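Local coordinates for protein superoxide dismutase [Fe] (Sulfolobus solfataricus, PDB 1WB7) that converts superoxide radicals into oxygen and hydrogen peroxide, using one iron ion per subunit of a homotetramer, at residues 82-85 / 86-90; 120-123 / 124-128; 194-197 / 198-201. The protein carries 1 engineered substitution. One frame throughout, in Å; residues are numbered along the deposited sequence.

How the contacts relate
Contacts 1, 2 and 3 follow one another along the chain; contacts 1 and 2 are turns within helices, contact 3 a capped helix start. Contact 1 ends helix 67-89 of the alpha-hairpin domain and supplies one iron ligand. Contact 2 lies in helix 116-128 and contact 3 starts helix 197-205, both in the C-terminal domain. Contact 2 stands off, its centre about 19 Å from that of contact 1 and about 17 Å from that of contact 3, but contacts 1 and 2 both border the second subunit. The centres of contacts 1 and 3 are about 12 Å apart; N90 O probably accepts from N196 N, tying the iron-binding helix to the start of the last one.

Contact 1 of 3, residues 82-85 / 86-90; sequences KLHA and LYWEN. With FE (Fe (III) ion), chain C.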
loop_
_atom_site.group_PDB
_atom_site.type_symbol
_atom_site.label_atom_id
_atom_site.label_comp_id
_atom_site.label_asym_id
_atom_site.label_seq_id
_atom_site.Cartn_x
_atom_site.Cartn_y
_atom_site.Cartn_z
ATOM N N LYS A 82 16.360 0.717 10.148
ATOM C CA LYS A 82 16.639 2.146 10.200
ATOM C C LYS A 82 15.689 2.928 11.099
ATOM O O LYS A 82 16.133 3.737 11.914
ATOM C CB LYS A 82 16.629 2.739 8.786
ATOM C CG LYS A 82 17.796 2.280 7.931
ATOM C CD LYS A 82 17.745 2.899 6.536
ATOM C CE LYS A 82 18.983 2.542 5.712
ATOM N NZ LYS A 82 20.250 3.145 6.254
ATOM N N LEU A 83 14.388 2.689 10.963
ATOM C CA LEU A 83 13.410 3.402 11.774
ATOM C C LEU A 83 13.524 3.095 13.268
ATOM O O LEU A 83 13.368 3.988 14.099
ATOM C CB LEU A 83 11.994 3.104 11.275
ATOM C CG LEU A 83 11.707 3.609 9.856
ATOM C CD1 LEU A 83 10.253 3.330 9.499
ATOM C CD2 LEU A 83 12.006 5.107 9.773
ATOM N N HIS A 84 13.797 1.844 13.622
ATOM C CA HIS A 84 13.944 1.521 15.031
ATOM C C HIS A 84 15.215 2.172 15.574
ATOM O O HIS A 84 15.236 2.662 16.705
ATOM C CB HIS A 84 13.972 0.003 15.248
ATOM C CG HIS A 84 12.614 -0.629 15.207
ATOM N ND1 HIS A 84 11.972 -0.937 14.030
ATOM C CD2 HIS A 84 11.760 -0.970 16.202
ATOM C CE1 HIS A 84 10.780 -1.443 14.299
ATOM N NE2 HIS A 84 10.625 -1.472 15.610
ATOM N N ALA A 85 16.264 2.196 14.758
ATOM C CA ALA A 85 17.525 2.807 15.165
ATOM C C ALA A 85 17.292 4.290 15.449
ATOM O O ALA A 85 17.884 4.855 16.363
ATOM C CB ALA A 85 18.575 2.640 14.069
ATOM N N LEU A 86 16.436 4.922 14.655
ATOM C CA LEU A 86 16.128 6.328 14.865
ATOM C C LEU A 86 15.269 6.464 16.113
ATOM O O LEU A 86 15.442 7.383 16.913
ATOM C CB LEU A 86 15.369 6.898 13.666
ATOM C CG LEU A 86 16.135 7.096 12.362
ATOM C CD1 LEU A 86 15.189 7.653 11.326
ATOM C CD2 LEU A 86 17.319 8.046 12.583
ATOM N N TYR A 87 14.340 5.529 16.267
ATOM C CA TYR A 87 13.419 5.510 17.394
ATOM C C TYR A 87 14.136 5.499 18.742
ATOM O O TYR A 87 13.817 6.301 19.619
ATOM C CB TYR A 87 12.513 4.290 17.255
ATOM C CG TYR A 87 11.469 4.128 18.336
ATOM C CD1 TYR A 87 10.510 5.116 18.570
ATOM C CD2 TYR A 87 11.403 2.950 19.081
ATOM C CE1 TYR A 87 9.505 4.926 19.517
ATOM C CE2 TYR A 87 10.406 2.750 20.026
ATOM C CZ TYR A 87 9.460 3.736 20.239
ATOM O OH TYR A 87 8.461 3.512 21.152
ATOM N N TRP A 88 15.104 4.595 18.907
ATOM C CA TRP A 88 15.854 4.489 20.163
ATOM C C TRP A 88 16.585 5.787 20.492
ATOM O O TRP A 88 16.552 6.251 21.630
ATOM C CB TRP A 88 16.894 3.365 20.092
ATOM C CG TRP A 88 16.350 2.040 19.709
ATOM C CD1 TRP A 88 16.864 1.191 18.772
ATOM C CD2 TRP A 88 15.169 1.409 20.220
ATOM N NE1 TRP A 88 16.075 0.074 18.663
ATOM C CE2 TRP A 88 15.027 0.182 19.540
ATOM C CE3 TRP A 88 14.216 1.765 21.184
ATOM C CZ2 TRP A 88 13.965 -0.698 19.791
ATOM C CZ3 TRP A 88 13.157 0.888 21.434
ATOM C CH2 TRP A 88 13.043 -0.326 20.740
ATOM N N GLU A 89 17.250 6.359 19.489
ATOM C CA GLU A 89 18.005 7.593 19.670
ATOM C C GLU A 89 17.102 8.813 19.817
ATOM O O GLU A 89 17.542 9.864 20.277
ATOM C CB GLU A 89 18.948 7.818 18.486
ATOM C CG GLU A 89 20.065 6.801 18.329
ATOM C CD GLU A 89 21.050 6.804 19.491
ATOM O OE1 GLU A 89 21.272 7.881 20.095
ATOM O OE2 GLU A 89 21.619 5.728 19.788
ATOM N N ASN A 90 15.840 8.676 19.428
ATOM C CA ASN A 90 14.912 9.798 19.519
ATOM C C ASN A 90 14.268 9.877 20.896
ATOM O O ASN A 90 13.453 10.763 21.161
ATOM C CB ASN A 90 13.824 9.678 18.448
ATOM C CG ASN A 90 13.164 11.004 18.144
ATOM O OD1 ASN A 90 11.941 11.092 18.010
ATOM N ND2 ASN A 90 13.977 12.052 18.023
HETATM FE FE FE C . 8.764 -1.289 16.632
HETATM O O HOH W 1 7.686 -1.128 14.518
#
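H84 (chi1 -79°) and W88 (chi1 -54°), one helical turn apart, both set CG beside the backbone N and anti to the carbonyl carbon. The W88 indole thereby leans back over H84 O, which lies under one face toward the rim, with W88 CD1 the nearest ring atom at 3.0 Å. That oxygen also takes the bond from W88 N at 2.9 Å. W88 NE1 passes H84 CB at 4.0 Å but hydrogen-bonds to H38 ND1, while CZ2 comes near the plane of the imidazole at its edge. The H84 ring then reaches out to put NE2 on the iron, 2.1 Å away; a water oxygen 2.4 Å from the iron, H33, D170 and H174 complete the site. This is the five-ligand arrangement of iron/manganese superoxide dismutases, with helix 67-89 presenting its histidine from the alpha-hairpin domain. H84 ND1 is hydrogen-bonded to G80 O, so that with NE2 on the iron the ring is held at both nitrogens. On another flank of the helix, L86 CG rests 3.4 Å from K82 O, the acceptor of L86 N, and L86 CD1 meets L83 CD2 at 4.4 Å. L83 and L86 face strand 165-170 and the second subunit, where E143 and D141 of that subunit form salt bridges with K82 NZ.

Contact 2 of 3, residues 120-123 / 124-128; sequences KQVF and TETAN
T124 and T126 each turn a hydroxyl back to the carbonyl one helical turn earlier. With OG1 beside its backbone N (chi1 -63°), T124 bonds K120 O at 2.8 Å, while T124 N takes the same oxygen at 2.9 Å from the opposite face of its plane. T126 repeats the double grip on V122 O, OG1 at 2.8 Å and N at 2.9 Å. The T126 side chain lies alongside V122, pointing the same way, with OG1 4.1 Å from V122 CG1. The close-packed flank holds V122, F123, T126 and A127, buried against strands 134-140 and 147-153, and T124 packs on V188 and N189 of helix 184-191. On the solvent side, Q121 OE1 bonds R118 NH1, and partly exposed E125 stretches to Y65 of the second subunit. T124 OG1 also bonds W192 NE1, whose indole meets K120 in a cation-pi contact. Replacing T124 by an alanine is likely to leave W192 NE1 without its hydroxyl mate and K120 O held by the backbone N-H but no longer by a hydroxyl. Hydroxyls bonded to the i-4 carbonyl are common in helical threonines; here helix 116-128 packs on the antiparallel sheet of the C-terminal domain.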
loop_
_atom_site.group_PDB
_atom_site.type_symbol
_atom_site.label_atom_id
_atom_site.label_comp_id
_atom_site.label_asym_id
_atom_site.label_seq_id
_atom_site.Cartn_x
_atom_site.Cartn_y
_atom_site.Cartn_z
ATOM N N LYS A 120 2.201 19.941 19.336
ATOM C CA LYS A 120 1.954 18.698 20.057
ATOM C C LYS A 120 0.558 18.173 19.762
ATOM O O LYS A 120 0.379 16.981 19.530
ATOM C CB LYS A 120 2.091 18.912 21.563
ATOM C CG LYS A 120 3.282 18.218 22.184
ATOM C CD LYS A 120 3.246 18.315 23.708
ATOM C CE LYS A 120 2.088 17.514 24.286
ATOM N NZ LYS A 120 2.072 17.546 25.782
ATOM N N GLN A 121 -0.424 19.069 19.782
ATOM C CA GLN A 121 -1.810 18.702 19.514
ATOM C C GLN A 121 -1.981 18.115 18.123
ATOM O O GLN A 121 -2.548 17.036 17.960
ATOM C CB GLN A 121 -2.727 19.921 19.626
ATOM C CG GLN A 121 -2.895 20.477 21.015
ATOM C CD GLN A 121 -3.958 21.553 21.047
ATOM O OE1 GLN A 121 -3.888 22.530 20.308
ATOM N NE2 GLN A 121 -4.958 21.370 21.901
ATOM N N VAL A 122 -1.497 18.840 17.121
ATOM C CA VAL A 122 -1.610 18.399 15.737
ATOM C C VAL A 122 -0.876 17.084 15.493
ATOM O O VAL A 122 -1.372 16.223 14.765
ATOM C CB VAL A 122 -1.076 19.476 14.770
ATOM C CG1 VAL A 122 -1.122 18.974 13.335
ATOM C CG2 VAL A 122 -1.911 20.741 14.913
ATOM N N PHE A 123 0.291 16.921 16.109
ATOM C CA PHE A 123 1.069 15.698 15.933
ATOM C C PHE A 123 0.356 14.517 16.577
ATOM O O PHE A 123 0.274 13.435 16.003
ATOM C CB PHE A 123 2.457 15.836 16.565
ATOM C CG PHE A 123 3.413 14.750 16.157
ATOM C CD1 PHE A 123 4.078 14.813 14.933
ATOM C CD2 PHE A 123 3.622 13.646 16.973
ATOM C CE1 PHE A 123 4.934 13.794 14.529
ATOM C CE2 PHE A 123 4.474 12.617 16.580
ATOM C CZ PHE A 123 5.133 12.690 15.354
ATOM N N THR A 124 -0.138 14.734 17.786
ATOM C CA THR A 124 -0.838 13.698 18.524
ATOM C C THR A 124 -2.086 13.285 17.747
ATOM O O THR A 124 -2.385 12.100 17.606
ATOM C CB THR A 124 -1.218 14.214 19.927
ATOM O OG1 THR A 124 -0.017 14.501 20.654
ATOM C CG2 THR A 124 -2.031 13.181 20.696
ATOM N N GLU A 125 -2.793 14.274 17.219
ATOM C CA GLU A 125 -4.006 14.035 16.447
ATOM C C GLU A 125 -3.691 13.224 15.195
ATOM O O GLU A 125 -4.402 12.273 14.857
ATOM C CB GLU A 125 -4.622 15.377 16.046
ATOM C CG GLU A 125 -5.902 15.277 15.246
ATOM C CD GLU A 125 -6.316 16.620 14.658
ATOM O OE1 GLU A 125 -5.842 17.664 15.157
ATOM O OE2 GLU A 125 -7.120 16.629 13.706
ATOM N N THR A 126 -2.617 13.601 14.510
ATOM C CA THR A 126 -2.222 12.921 13.288
ATOM C C THR A 126 -1.737 11.507 13.590
ATOM O O THR A 126 -2.054 10.568 12.862
ATOM C CB THR A 126 -1.129 13.717 12.549
ATOM O OG1 THR A 126 -1.624 15.031 12.258
ATOM C CG2 THR A 126 -0.761 13.043 11.244
ATOM N N ALA A 127 -0.985 11.353 14.676
ATOM C CA ALA A 127 -0.487 10.039 15.057
ATOM C C ALA A 127 -1.648 9.088 15.364
ATOM O O ALA A 127 -1.629 7.931 14.956
ATOM C CB ALA A 127 0.424 10.155 16.273
ATOM N N ASN A 128 -2.658 9.577 16.077
ATOM C CA ASN A 128 -3.796 8.738 16.427
ATOM C C ASN A 128 -4.705 8.412 15.250
ATOM O O ASN A 128 -5.471 7.457 15.312
ATOM C CB ASN A 128 -4.627 9.381 17.543
ATOM C CG ASN A 128 -3.905 9.393 18.878
ATOM O OD1 ASN A 128 -3.250 8.421 19.249
ATOM N ND2 ASN A 128 -4.033 10.490 19.612
#

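Contact 3 of 3, residues 194-197 / 198-201; sequences VVNW and DAAE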
loop_
_atom_site.group_PDB
_atom_site.type_symbol
_atom_site.label_atom_id
_atom_site.label_comp_id
_atom_site.label_asym_id
_atom_site.label_seq_id
_atom_site.Cartn_x
_atom_site.Cartn_y
_atom_site.Cartn_z
ATOM N N VAL A 194 9.361 11.134 26.974
ATOM C CA VAL A 194 10.704 10.597 26.765
ATOM C C VAL A 194 11.333 11.016 25.443
ATOM O O VAL A 194 12.356 10.469 25.041
ATOM C CB VAL A 194 10.721 9.049 26.862
ATOM C CG1 VAL A 194 10.341 8.622 28.266
ATOM C CG2 VAL A 194 9.767 8.442 25.851
ATOM N N VAL A 195 10.731 11.990 24.767
ATOM C CA VAL A 195 11.269 12.465 23.497
ATOM C C VAL A 195 12.614 13.145 23.740
ATOM O O VAL A 195 12.735 14.002 24.615
ATOM C CB VAL A 195 10.317 13.473 22.825
ATOM C CG1 VAL A 195 10.993 14.099 21.614
ATOM C CG2 VAL A 195 9.033 12.771 22.405
ATOM N N ASN A 196 13.619 12.759 22.962
ATOM C CA ASN A 196 14.947 13.332 23.101
ATOM C C ASN A 196 15.048 14.611 22.271
ATOM O O ASN A 196 15.615 14.619 21.174
ATOM C CB ASN A 196 16.004 12.330 22.638
ATOM C CG ASN A 196 17.402 12.699 23.113
ATOM O OD1 ASN A 196 17.717 13.875 23.303
ATOM N ND2 ASN A 196 18.252 11.691 23.292
ATOM N N TRP A 197 14.491 15.692 22.807
ATOM C CA TRP A 197 14.505 16.978 22.123
ATOM C C TRP A 197 15.892 17.506 21.804
ATOM O O TRP A 197 16.076 18.159 20.783
ATOM C CB TRP A 197 13.733 18.008 22.940
ATOM C CG TRP A 197 12.271 17.757 22.891
ATOM C CD1 TRP A 197 11.454 17.449 23.937
ATOM C CD2 TRP A 197 11.452 17.742 21.717
ATOM N NE1 TRP A 197 10.173 17.238 23.486
ATOM C CE2 TRP A 197 10.145 17.411 22.126
ATOM C CE3 TRP A 197 11.699 17.975 20.356
ATOM C CZ2 TRP A 197 9.082 17.306 21.225
ATOM C CZ3 TRP A 197 10.639 17.871 19.458
ATOM C CH2 TRP A 197 9.347 17.538 19.899
ATOM N N ASP A 198 16.865 17.230 22.669
ATOM C CA ASP A 198 18.232 17.690 22.430
ATOM C C ASP A 198 18.804 17.002 21.195
ATOM O O ASP A 198 19.413 17.650 20.339
ATOM C CB ASP A 198 19.123 17.401 23.646
ATOM C CG ASP A 198 18.832 18.320 24.821
ATOM O OD1 ASP A 198 19.423 18.105 25.904
ATOM O OD2 ASP A 198 18.019 19.261 24.668
ATOM N N ALA A 199 18.618 15.688 21.099
ATOM C CA ALA A 199 19.119 14.954 19.941
ATOM C C ALA A 199 18.425 15.503 18.699
ATOM O O ALA A 199 19.051 15.681 17.655
ATOM C CB ALA A 199 18.837 13.459 20.091
ATOM N N ALA A 200 17.132 15.787 18.827
ATOM C CA ALA A 200 16.359 16.327 17.714
ATOM C C ALA A 200 16.940 17.660 17.239
ATOM O O ALA A 200 17.129 17.867 16.041
ATOM C CB ALA A 200 14.902 16.511 18.126
ATOM N N GLU A 201 17.219 18.559 18.181
ATOM C CA GLU A 201 17.783 19.869 17.848
ATOM C C GLU A 201 19.142 19.688 17.192
ATOM O O GLU A 201 19.494 20.396 16.244
ATOM C CB GLU A 201 17.953 20.724 19.111
ATOM C CG GLU A 201 16.662 21.270 19.691
ATOM C CD GLU A 201 16.919 22.306 20.774
ATOM O OE1 GLU A 201 17.696 23.252 20.515
ATOM O OE2 GLU A 201 16.345 22.180 21.879
#
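N196 caps the start of helix 197-205, and its side chain bends round to meet A199 at every atom. N196 CB lies 4.0 Å from A199 CB. With CG anti to the backbone N (chi1 -164°), the amide is carried forward over the helix start, and N196 CG comes within 3.4 Å of A199 CB. From there N196 OD1 reaches A199 N at 3.0 Å, an N-cap bond that is fairly straight at the hydrogen (161°), although the N-H comes from above the amide, 57° out of its plane. N196 ND2, the other branch, runs past A199 CB at 3.7 Å, so the alanine methyl sits against the amide group that holds its N-H. The backbone of N196 joins in as well: its O accepts from A200 N at 3.0 Å, and the residue is the centre of an inverse gamma turn, closed by a weak bond from W197 N to V195 O. Next along, the indole of W197 carries V195 CG1 over the centre of one face, while its CE3 meets A200 CB at 4.2 Å. L105 of helix 103-113 and L167 of strand 165-170 pack against this tryptophan, and F116 meets its ring at about a right angle. E201 N bonds W197 O at 2.9 Å, continuing the helical pattern, and the carboxylate of E201 goes on to G102 N through OE2. An amide oxygen and a backbone oxygen of one residue thus satisfy two successive N-H groups of the first turn, and the acidic D198 beside them would probably be favoured by the positive end of the helix dipole.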